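PDB 5VHV: alkylpurine DNA glycosylase AlkC from Pseudomonas fluorescens, which excises alkylated purine bases from damaged DNA as a repair glycosylase, working without flipping the damaged nucleotide out of the helix. Local coordinates for residues R102-A105 / A106-Y109; T131-V134 / M135-W138. All coordinates share one frame; numbering follows the deposited sequence.

Contact 1: R102-A105 / A106-Y109; sequences RSMA and ALKY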
ATOM      1  N   ARG A 102       8.074 -26.911  -7.523  1.00 20.50           N
ATOM      2  CA  ARG A 102       7.247 -26.637  -8.690  1.00 20.99           C
ATOM      3  C   ARG A 102       6.357 -25.429  -8.443  1.00 19.25           C
ATOM      4  O   ARG A 102       6.147 -24.612  -9.348  1.00 19.88           O
ATOM      5  CB  ARG A 102       6.403 -27.862  -9.025  1.00 25.96           C
ATOM      6  CG  ARG A 102       5.801 -27.828 -10.402  1.00 36.91           C
ATOM      7  CD  ARG A 102       4.803 -28.963 -10.594  1.00 35.00           C
ATOM      8  NE  ARG A 102       5.420 -30.280 -10.467  1.00 31.78           N
ATOM      9  CZ  ARG A 102       6.031 -30.926 -11.451  1.00 34.55           C
ATOM     10  NH1 ARG A 102       6.137 -30.372 -12.656  1.00 43.55           N
ATOM     11  NH2 ARG A 102       6.536 -32.132 -11.225  1.00 35.22           N
ATOM     12  N   SER A 103       5.808 -25.315  -7.227  1.00 16.89           N
ATOM     13  CA  SER A 103       4.937 -24.196  -6.893  1.00 18.68           C
ATOM     14  C   SER A 103       5.696 -22.873  -6.905  1.00 19.67           C
ATOM     15  O   SER A 103       5.186 -21.863  -7.407  1.00 16.13           O
ATOM     16  CB  SER A 103       4.277 -24.435  -5.540  1.00 18.55           C
ATOM     17  OG  SER A 103       3.341 -25.510  -5.650  1.00 19.10           O
ATOM     18  N   MET A 104       6.930 -22.866  -6.401  1.00 14.21           N
ATOM     19  CA  MET A 104       7.710 -21.637  -6.453  1.00 17.05           C
ATOM     20  C   MET A 104       7.953 -21.213  -7.893  1.00 15.91           C
ATOM     21  O   MET A 104       7.863 -20.020  -8.217  1.00 15.64           O
ATOM     22  CB  MET A 104       9.040 -21.808  -5.720  1.00 20.10           C
ATOM     23  CG  MET A 104       8.916 -21.922  -4.207  1.00 17.26           C
ATOM     24  SD  MET A 104       8.061 -20.559  -3.404  1.00 17.18           S
ATOM     25  CE  MET A 104       6.460 -21.318  -3.094  1.00 19.28           C
ATOM     26  N   ALA A 105       8.283 -22.169  -8.764  1.00 17.11           N
ATOM     27  CA  ALA A 105       8.521 -21.838 -10.161  1.00 18.40           C
ATOM     28  C   ALA A 105       7.252 -21.300 -10.794  1.00 17.05           C
ATOM     29  O   ALA A 105       7.299 -20.339 -11.572  1.00 17.12           O
ATOM     30  CB  ALA A 105       9.033 -23.059 -10.933  1.00 21.94           C
ATOM     31  N   ALA A 106       6.100 -21.884 -10.433  1.00 18.50           N
ATOM     32  CA  ALA A 106       4.817 -21.400 -10.937  1.00 17.78           C
ATOM     33  C   ALA A 106       4.520 -19.975 -10.477  1.00 19.02           C
ATOM     34  O   ALA A 106       4.020 -19.157 -11.263  1.00 17.03           O
ATOM     35  CB  ALA A 106       3.685 -22.342 -10.509  1.00 14.82           C
ATOM     36  N   LEU A 107       4.778 -19.656  -9.206  1.00 15.19           N
ATOM     37  CA  LEU A 107       4.506 -18.297  -8.739  1.00 14.38           C
ATOM     38  C   LEU A 107       5.411 -17.302  -9.445  1.00 15.95           C
ATOM     39  O   LEU A 107       4.987 -16.189  -9.794  1.00 16.38           O
ATOM     40  CB  LEU A 107       4.684 -18.195  -7.218  1.00 13.48           C
ATOM     41  CG  LEU A 107       3.700 -18.981  -6.346  1.00 13.44           C
ATOM     42  CD1 LEU A 107       4.001 -18.745  -4.841  1.00 17.05           C
ATOM     43  CD2 LEU A 107       2.262 -18.643  -6.657  1.00 14.05           C
ATOM     44  N   LYS A 108       6.662 -17.693  -9.686  1.00 15.36           N
ATOM     45  CA  LYS A 108       7.579 -16.776 -10.355  1.00 14.72           C
ATOM     46  C   LYS A 108       7.104 -16.494 -11.774  1.00 18.52           C
ATOM     47  O   LYS A 108       7.240 -15.372 -12.281  1.00 19.12           O
ATOM     48  CB  LYS A 108       8.985 -17.367 -10.381  1.00 15.85           C
ATOM     49  CG  LYS A 108      10.017 -16.466 -11.033  1.00 17.87           C
ATOM     50  CD  LYS A 108      11.358 -17.182 -11.217  1.00 21.90           C
ATOM     51  CE  LYS A 108      12.310 -16.281 -11.976  1.00 34.61           C
ATOM     52  NZ  LYS A 108      13.673 -16.874 -12.125  1.00 31.66           N
ATOM     53  N   TYR A 109       6.558 -17.510 -12.430  1.00 16.72           N
ATOM     54  CA  TYR A 109       6.004 -17.345 -13.773  1.00 17.62           C
ATOM     55  C   TYR A 109       4.718 -16.520 -13.749  1.00 16.93           C
ATOM     56  O   TYR A 109       4.565 -15.561 -14.517  1.00 17.31           O
ATOM     57  CB  TYR A 109       5.741 -18.719 -14.377  1.00 19.22           C
ATOM     58  CG  TYR A 109       4.972 -18.692 -15.681  1.00 17.77           C
ATOM     59  CD1 TYR A 109       5.611 -18.409 -16.873  1.00 23.63           C
ATOM     60  CD2 TYR A 109       3.603 -18.944 -15.708  1.00 21.62           C
ATOM     61  CE1 TYR A 109       4.907 -18.399 -18.089  1.00 24.36           C
ATOM     62  CE2 TYR A 109       2.895 -18.932 -16.905  1.00 21.68           C
ATOM     63  CZ  TYR A 109       3.558 -18.677 -18.086  1.00 23.84           C
ATOM     64  OH  TYR A 109       2.852 -18.650 -19.281  1.00 29.10           O
TER

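Contact 2: T131-V134 / M135-W138; sequences TLAV and MQAW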
ATOM      1  N   THR A 131      10.661 -20.599   2.155  1.00 17.14           N
ATOM      2  CA  THR A 131      10.142 -19.603   1.224  1.00 14.15           C
ATOM      3  C   THR A 131      10.986 -18.332   1.259  1.00 15.89           C
ATOM      4  O   THR A 131      11.232 -17.709   0.215  1.00 16.69           O
ATOM      5  CB  THR A 131       8.673 -19.303   1.557  1.00 13.48           C
ATOM      6  OG1 THR A 131       7.922 -20.532   1.604  1.00 14.72           O
ATOM      7  CG2 THR A 131       8.045 -18.392   0.528  1.00 15.75           C
ATOM      8  N   LEU A 132      11.467 -17.957   2.449  1.00 16.51           N
ATOM      9  CA  LEU A 132      12.352 -16.801   2.551  1.00 16.24           C
ATOM     10  C   LEU A 132      13.569 -16.962   1.644  1.00 16.62           C
ATOM     11  O   LEU A 132      13.980 -16.009   0.962  1.00 17.43           O
ATOM     12  CB  LEU A 132      12.792 -16.588   4.008  1.00 17.74           C
ATOM     13  CG  LEU A 132      13.808 -15.454   4.237  1.00 21.62           C
ATOM     14  CD1 LEU A 132      13.215 -14.090   3.900  1.00 19.86           C
ATOM     15  CD2 LEU A 132      14.271 -15.458   5.676  1.00 22.88           C
ATOM     16  N   ALA A 133      14.142 -18.167   1.598  1.00 18.06           N
ATOM     17  CA  ALA A 133      15.322 -18.386   0.760  1.00 19.28           C
ATOM     18  C   ALA A 133      14.999 -18.143  -0.707  1.00 18.82           C
ATOM     19  O   ALA A 133      15.799 -17.557  -1.450  1.00 19.43           O
ATOM     20  CB  ALA A 133      15.856 -19.805   0.954  1.00 22.25           C
ATOM     21  N   VAL A 134      13.812 -18.561  -1.131  1.00 18.01           N
ATOM     22  CA  VAL A 134      13.381 -18.326  -2.505  1.00 16.31           C
ATOM     23  C   VAL A 134      13.239 -16.843  -2.771  1.00 17.22           C
ATOM     24  O   VAL A 134      13.685 -16.329  -3.809  1.00 17.88           O
ATOM     25  CB  VAL A 134      12.063 -19.070  -2.762  1.00 20.01           C
ATOM     26  CG1 VAL A 134      11.452 -18.641  -4.096  1.00 18.92           C
ATOM     27  CG2 VAL A 134      12.314 -20.558  -2.693  1.00 20.75           C
ATOM     28  N   MET A 135      12.610 -16.128  -1.835  1.00 14.79           N
ATOM     29  CA  MET A 135      12.401 -14.709  -2.054  0.57 18.11           C
ATOM     30  C   MET A 135      13.720 -13.941  -2.045  1.00 17.59           C
ATOM     31  O   MET A 135      13.847 -12.930  -2.745  1.00 13.70           O
ATOM     32  CB  MET A 135      11.419 -14.193  -1.017  0.57 14.24           C
ATOM     33  CG  MET A 135      10.039 -14.835  -1.202  0.57 14.78           C
ATOM     34  SD  MET A 135       8.846 -14.348   0.021  0.57 14.33           S
ATOM     35  CE  MET A 135       8.214 -12.835  -0.719  0.57 15.06           C
ATOM     36  N   GLN A 136      14.714 -14.402  -1.292  1.00 17.00           N
ATOM     37  CA  GLN A 136      16.036 -13.804  -1.384  1.00 16.78           C
ATOM     38  C   GLN A 136      16.619 -13.975  -2.777  1.00 19.32           C
ATOM     39  O   GLN A 136      17.206 -13.039  -3.331  1.00 20.54           O
ATOM     40  CB  GLN A 136      16.947 -14.413  -0.315  1.00 20.01           C
ATOM     41  CG  GLN A 136      16.527 -13.970   1.082  1.00 16.52           C
ATOM     42  CD  GLN A 136      17.210 -14.752   2.166  1.00 24.76           C
ATOM     43  OE1 GLN A 136      17.683 -15.875   1.942  1.00 21.53           O
ATOM     44  NE2 GLN A 136      17.271 -14.170   3.357  1.00 21.80           N
ATOM     45  N   ALA A 137      16.458 -15.152  -3.380  1.00 19.25           N
ATOM     46  CA  ALA A 137      16.912 -15.306  -4.757  1.00 24.88           C
ATOM     47  C   ALA A 137      16.118 -14.388  -5.686  1.00 17.10           C
ATOM     48  O   ALA A 137      16.690 -13.733  -6.569  1.00 19.59           O
ATOM     49  CB  ALA A 137      16.794 -16.766  -5.199  1.00 20.58           C
ATOM     50  N   TRP A 138      14.805 -14.281  -5.463  1.00 16.40           N
ATOM     51  CA  TRP A 138      13.980 -13.445  -6.326  1.00 16.62           C
ATOM     52  C   TRP A 138      14.381 -11.980  -6.251  1.00 19.06           C
ATOM     53  O   TRP A 138      14.206 -11.241  -7.223  1.00 17.16           O
ATOM     54  CB  TRP A 138      12.508 -13.594  -5.955  1.00 15.60           C
ATOM     55  CG  TRP A 138      11.903 -14.918  -6.364  1.00 17.90           C
ATOM     56  CD1 TRP A 138      12.441 -15.851  -7.209  1.00 19.84           C
ATOM     57  CD2 TRP A 138      10.634 -15.425  -5.958  1.00 16.28           C
ATOM     58  NE1 TRP A 138      11.573 -16.909  -7.354  1.00 18.99           N
ATOM     59  CE2 TRP A 138      10.447 -16.661  -6.612  1.00 17.85           C
ATOM     60  CE3 TRP A 138       9.623 -14.943  -5.122  1.00 16.11           C
ATOM     61  CZ2 TRP A 138       9.318 -17.445  -6.405  1.00 19.14           C
ATOM     62  CZ3 TRP A 138       8.493 -15.715  -4.930  1.00 15.97           C
ATOM     63  CH2 TRP A 138       8.347 -16.948  -5.593  1.00 18.66           C
TER

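Contact 1: R102-A105 / A106-Y109
Met-104 and Leu-107 carry the side-chain contact on this piece of helix 100-110: the two chains run alongside each other off the same flank of the helix and meet where Met-104 CE comes 4.0 Å from Leu-107 CD1. The methionine chain is folded to get there. Its CG sits beside the backbone N (chi1 -70°), and a second bend at chi2, -56°, with another at chi3, swings the terminal methyl round to the leucine. Leu-107 CG also rests over the backbone of the preceding turn, 3.4 Å from the carbonyl O of Ser-103. That same oxygen accepts the bond from Leu-107 N at 2.9 Å, so main chain and side chain of the leucine both close on one carbonyl. Three further i to i+4 bonds run alongside it: Ala-106 N to Arg-102 O, Lys-108 N to Met-104 O and Tyr-109 N to Ala-105 O. Ala-106 CB nestles between two carbonyls, 3.5 Å from both Arg-102 O and Ser-103 O. Lys-108 takes the other course: CG stands opposite the backbone N (chi1 -179°) and the chain runs on fully extended, away from the preceding turn. The polar ends find partners outside these turns: Lys-108 NZ forms a salt bridge with Asp-141, Ser-103 OG bonds to Tyr-65 OH, and Tyr-109 stacks on the ring of Tyr-73 while bonding its OH to Tyr-73 O. Met-104 and Leu-107 pack on helix 119-126. In chemical terms, the backbone bonds hold two regular turns of helix, whose apolar contacts and polar ends tie them to neighbours on several sides.

Contact 2: T131-V134 / M135-W138
Trp-138 N donates to Val-134 O at 2.9 Å, in the plane of the carbonyl, and Met-135 N and Gln-136 N reach Thr-131 O and Leu-132 O at the same length. The fourth of these helical bonds, Ala-137 N to Ala-133 O, is longer at 3.2 Å. Thr-131 OG1 turns back to bond Asp-127 O, just before the helix begins. Outside the backbone, Gln-136 stretches its chain across Leu-132, setting the amide NE2 3.8 Å from Leu-132 CG, against hydrocarbon. The closest packing belongs to Val-134 and Trp-138. Standing opposite the backbone N (chi1 170°), the CG1 branch of the valine lies over one face of the indole as a CH-pi contact, 3.6 Å from the centroid of the Trp-138 six-membered ring and 23° off its normal. Trp-138 in turn packs on Val-146, Leu-149 and Ala-150 of helix 144-152. The helical turn thus places the start of the tryptophan side chain and the valine methyl supports one face of its ring, consistent with a restrained indole, here at the end of helix 128-138 where the buried ring joins neighbouring helices.

Overall arrangement
Along the chain the two contacts come in series: contact 1 is finished within helix 100-110 before contact 2 begins in helix 128-138. Each is a local set of helical turns, so neither closes a long loop, and they do not nest or cross. Between them the chain passes through helix 119-126, which packs against both. The two meet directly, with centres about 12 Å apart: Trp-138 CZ2 lies 3.5 Å from Met-104 O, and Met-104 SD lies 4.0 Å from Val-134 CG1. Together they tie helices of the chain's helical part: 65-75, 87-95 and 119-126 around contact 1, and 119-126, 144-152 and 175-181 around contact 2.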